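Local coordinates for putative hydrolase (Campylobacter jejuni, PDB 3D6L), which is a hexameric hot dog fold thioesterase that probably hydrolyses long-chain fatty acyl-CoA to free fatty acid and coenzyme A, at residues T81-A91 with I103-S114. Numbering follows the deposited sequence.
Sequences TSISVEVEVTA and INVTSALVTYVS
Val89 O takes two backbone N-H groups from the neighbouring strand: a nearly straight bond from Val105 N (2.8 Å, 176° at the hydrogen) and a weak one from Thr106 N at 3.4 Å. With both residues facing Val89, this is a classic beta bulge, and the register slips by one beyond it, so that Thr90 pairs with Asn104. Val105 CG1 meets Val89 CG1 at 3.8 Å, while Thr106 lies alongside Val89, its CG2 4.0 Å from Val89 CB. From Val89 back to Ile83 the pairing is regular and antiparallel; Val87 N reaches Ala108 O at 2.7 Å. These are the two strands of a long hairpin in the curved hot dog sheet, between strands 68-78 and 48-58. Its concave face, carrying Val89, Thr106 and Ala108, packs on Ile33 of helix 26-42. On the same face Tyr112, its CG anti to the carbonyl carbon (chi1 -57°), sets CE1 4.0 Å from Val85 CG2, and its hydroxyl hydrogen-bonds Asp34 O. The other face carries Glu86 and Glu88, whose bent chains bring both carboxylates to Ser107: OG lies 3.0 Å from Glu86 OE2. Glu86 OE1 also approaches Leu109 CG, the two side chains crossing at about a right angle.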
# COMPACT_ATOMS: atom_id res chain seq x y z
N THR A 81 15.82 -11.24 29.43
CA THR A 81 15.48 -10.22 28.43
C THR A 81 14.42 -10.67 27.40
O THR A 81 13.87 -9.83 26.67
CB THR A 81 16.72 -9.71 27.65
OG1 THR A 81 17.38 -10.82 27.04
CG2 THR A 81 17.69 -8.97 28.55
N SER A 82 14.15 -11.97 27.32
CA SER A 82 13.29 -12.50 26.26
C SER A 82 11.85 -12.68 26.73
O SER A 82 11.61 -12.89 27.91
CB SER A 82 13.85 -13.81 25.71
OG SER A 82 13.63 -14.88 26.62
N ILE A 83 10.91 -12.61 25.79
CA ILE A 83 9.48 -12.74 26.07
C ILE A 83 8.75 -13.59 25.02
O ILE A 83 8.70 -13.23 23.84
CB ILE A 83 8.78 -11.34 26.14
CG1 ILE A 83 9.56 -10.37 27.03
CG2 ILE A 83 7.33 -11.48 26.60
CD1 ILE A 83 9.25 -8.90 26.78
N SER A 84 8.17 -14.71 25.45
CA SER A 84 7.42 -15.59 24.56
C SER A 84 5.93 -15.36 24.61
O SER A 84 5.34 -15.22 25.69
CB SER A 84 7.73 -17.05 24.86
OG SER A 84 9.11 -17.28 24.71
N VAL A 85 5.31 -15.34 23.44
CA VAL A 85 3.90 -14.99 23.33
C VAL A 85 3.20 -15.98 22.42
O VAL A 85 3.64 -16.21 21.29
CB VAL A 85 3.71 -13.55 22.80
CG1 VAL A 85 2.23 -13.19 22.71
CG2 VAL A 85 4.43 -12.53 23.69
N GLU A 86 2.13 -16.58 22.92
CA GLU A 86 1.25 -17.35 22.06
C GLU A 86 0.22 -16.39 21.46
O GLU A 86 -0.45 -15.66 22.19
CB GLU A 86 0.56 -18.49 22.82
CG GLU A 86 -0.31 -19.40 21.93
CD GLU A 86 0.50 -20.29 20.98
OE1 GLU A 86 1.52 -20.88 21.41
OE2 GLU A 86 0.10 -20.42 19.80
N VAL A 87 0.12 -16.41 20.14
CA VAL A 87 -0.84 -15.57 19.44
C VAL A 87 -1.86 -16.45 18.75
O VAL A 87 -1.51 -17.38 18.03
CB VAL A 87 -0.17 -14.62 18.42
CG1 VAL A 87 -1.21 -13.77 17.70
CG2 VAL A 87 0.87 -13.73 19.12
N GLU A 88 -3.14 -16.17 19.00
CA GLU A 88 -4.22 -16.89 18.38
C GLU A 88 -5.04 -15.92 17.56
O GLU A 88 -5.43 -14.86 18.05
CB GLU A 88 -5.11 -17.55 19.43
CG GLU A 88 -4.43 -18.65 20.23
CD GLU A 88 -4.20 -19.92 19.42
OE1 GLU A 88 -4.90 -20.12 18.40
OE2 GLU A 88 -3.33 -20.73 19.82
N VAL A 89 -5.30 -16.29 16.31
CA VAL A 89 -6.07 -15.43 15.43
C VAL A 89 -7.43 -16.07 15.16
O VAL A 89 -7.52 -17.26 14.85
CB VAL A 89 -5.30 -15.17 14.11
CG1 VAL A 89 -5.99 -14.09 13.30
CG2 VAL A 89 -3.86 -14.76 14.39
N THR A 90 -8.49 -15.27 15.31
CA THR A 90 -9.86 -15.69 14.99
C THR A 90 -10.44 -14.82 13.86
O THR A 90 -10.21 -13.61 13.83
CB THR A 90 -10.79 -15.60 16.22
OG1 THR A 90 -11.04 -14.23 16.54
CG2 THR A 90 -10.18 -16.29 17.44
N ALA A 91 -11.17 -15.44 12.94
CA ALA A 91 -11.89 -14.69 11.91
C ALA A 91 -13.39 -14.69 12.20
O ALA A 91 -13.99 -15.74 12.43
CB ALA A 91 -11.61 -15.26 10.53
N ILE A 103 -14.11 -18.31 13.62
CA ILE A 103 -13.22 -19.42 13.29
C ILE A 103 -11.80 -19.16 13.77
O ILE A 103 -11.22 -18.14 13.43
CB ILE A 103 -13.22 -19.68 11.76
CG1 ILE A 103 -14.67 -19.79 11.25
CG2 ILE A 103 -12.38 -20.90 11.42
CD1 ILE A 103 -14.84 -20.37 9.86
N ASN A 104 -11.26 -20.07 14.58
CA ASN A 104 -9.85 -20.04 14.95
C ASN A 104 -9.04 -20.36 13.70
O ASN A 104 -9.09 -21.47 13.17
CB ASN A 104 -9.54 -21.01 16.09
CG ASN A 104 -8.09 -20.88 16.60
OD1 ASN A 104 -7.43 -19.85 16.44
ND2 ASN A 104 -7.60 -21.95 17.23
N VAL A 105 -8.30 -19.36 13.25
CA VAL A 105 -7.86 -19.33 11.87
C VAL A 105 -6.35 -19.52 11.73
O VAL A 105 -5.89 -20.15 10.77
CB VAL A 105 -8.42 -18.06 11.18
CG1 VAL A 105 -7.47 -16.89 11.28
CG2 VAL A 105 -8.81 -18.37 9.75
N THR A 106 -5.58 -19.00 12.69
CA THR A 106 -4.13 -19.21 12.73
C THR A 106 -3.54 -19.08 14.15
O THR A 106 -4.17 -18.54 15.05
CB THR A 106 -3.32 -18.40 11.61
OG1 THR A 106 -2.14 -17.79 12.16
CG2 THR A 106 -4.15 -17.33 10.96
N SER A 107 -2.33 -19.60 14.32
CA SER A 107 -1.71 -19.76 15.62
C SER A 107 -0.21 -19.54 15.51
O SER A 107 0.40 -19.87 14.50
CB SER A 107 -1.97 -21.18 16.08
OG SER A 107 -1.47 -21.38 17.37
N ALA A 108 0.41 -18.97 16.54
CA ALA A 108 1.87 -18.78 16.52
C ALA A 108 2.48 -18.56 17.90
O ALA A 108 1.82 -18.07 18.81
CB ALA A 108 2.25 -17.62 15.58
N LEU A 109 3.75 -18.93 18.02
CA LEU A 109 4.55 -18.68 19.21
C LEU A 109 5.68 -17.74 18.82
O LEU A 109 6.60 -18.14 18.10
CB LEU A 109 5.15 -19.99 19.73
CG LEU A 109 5.22 -20.32 21.22
CD1 LEU A 109 6.28 -21.42 21.43
CD2 LEU A 109 5.49 -19.10 22.11
N VAL A 110 5.62 -16.50 19.29
CA VAL A 110 6.59 -15.47 18.89
C VAL A 110 7.46 -15.10 20.08
O VAL A 110 6.97 -15.02 21.21
CB VAL A 110 5.89 -14.18 18.34
CG1 VAL A 110 6.85 -13.36 17.51
CG2 VAL A 110 4.64 -14.52 17.52
N THR A 111 8.75 -14.85 19.84
CA THR A 111 9.65 -14.42 20.91
C THR A 111 10.25 -13.04 20.62
O THR A 111 10.68 -12.75 19.50
CB THR A 111 10.76 -15.47 21.21
OG1 THR A 111 10.17 -16.77 21.34
CG2 THR A 111 11.49 -15.14 22.51
N TYR A 112 10.27 -12.21 21.66
CA TYR A 112 10.75 -10.84 21.58
C TYR A 112 11.86 -10.65 22.59
O TYR A 112 11.94 -11.37 23.58
CB TYR A 112 9.59 -9.86 21.87
CG TYR A 112 8.41 -10.05 20.95
CD1 TYR A 112 7.38 -10.94 21.27
CD2 TYR A 112 8.32 -9.34 19.75
CE1 TYR A 112 6.29 -11.12 20.41
CE2 TYR A 112 7.25 -9.52 18.88
CZ TYR A 112 6.24 -10.41 19.21
OH TYR A 112 5.18 -10.58 18.34
N VAL A 113 12.74 -9.68 22.33
CA VAL A 113 13.72 -9.28 23.32
C VAL A 113 13.34 -7.88 23.80
O VAL A 113 12.94 -7.03 23.01
CB VAL A 113 15.17 -9.34 22.77
CG1 VAL A 113 15.38 -8.35 21.63
CG2 VAL A 113 16.19 -9.08 23.87
N SER A 114 13.44 -7.65 25.11
CA SER A 114 13.15 -6.34 25.67
C SER A 114 14.38 -5.46 25.50
O SER A 114 15.47 -5.82 25.94
CB SER A 114 12.74 -6.48 27.13
OG SER A 114 13.64 -5.82 27.99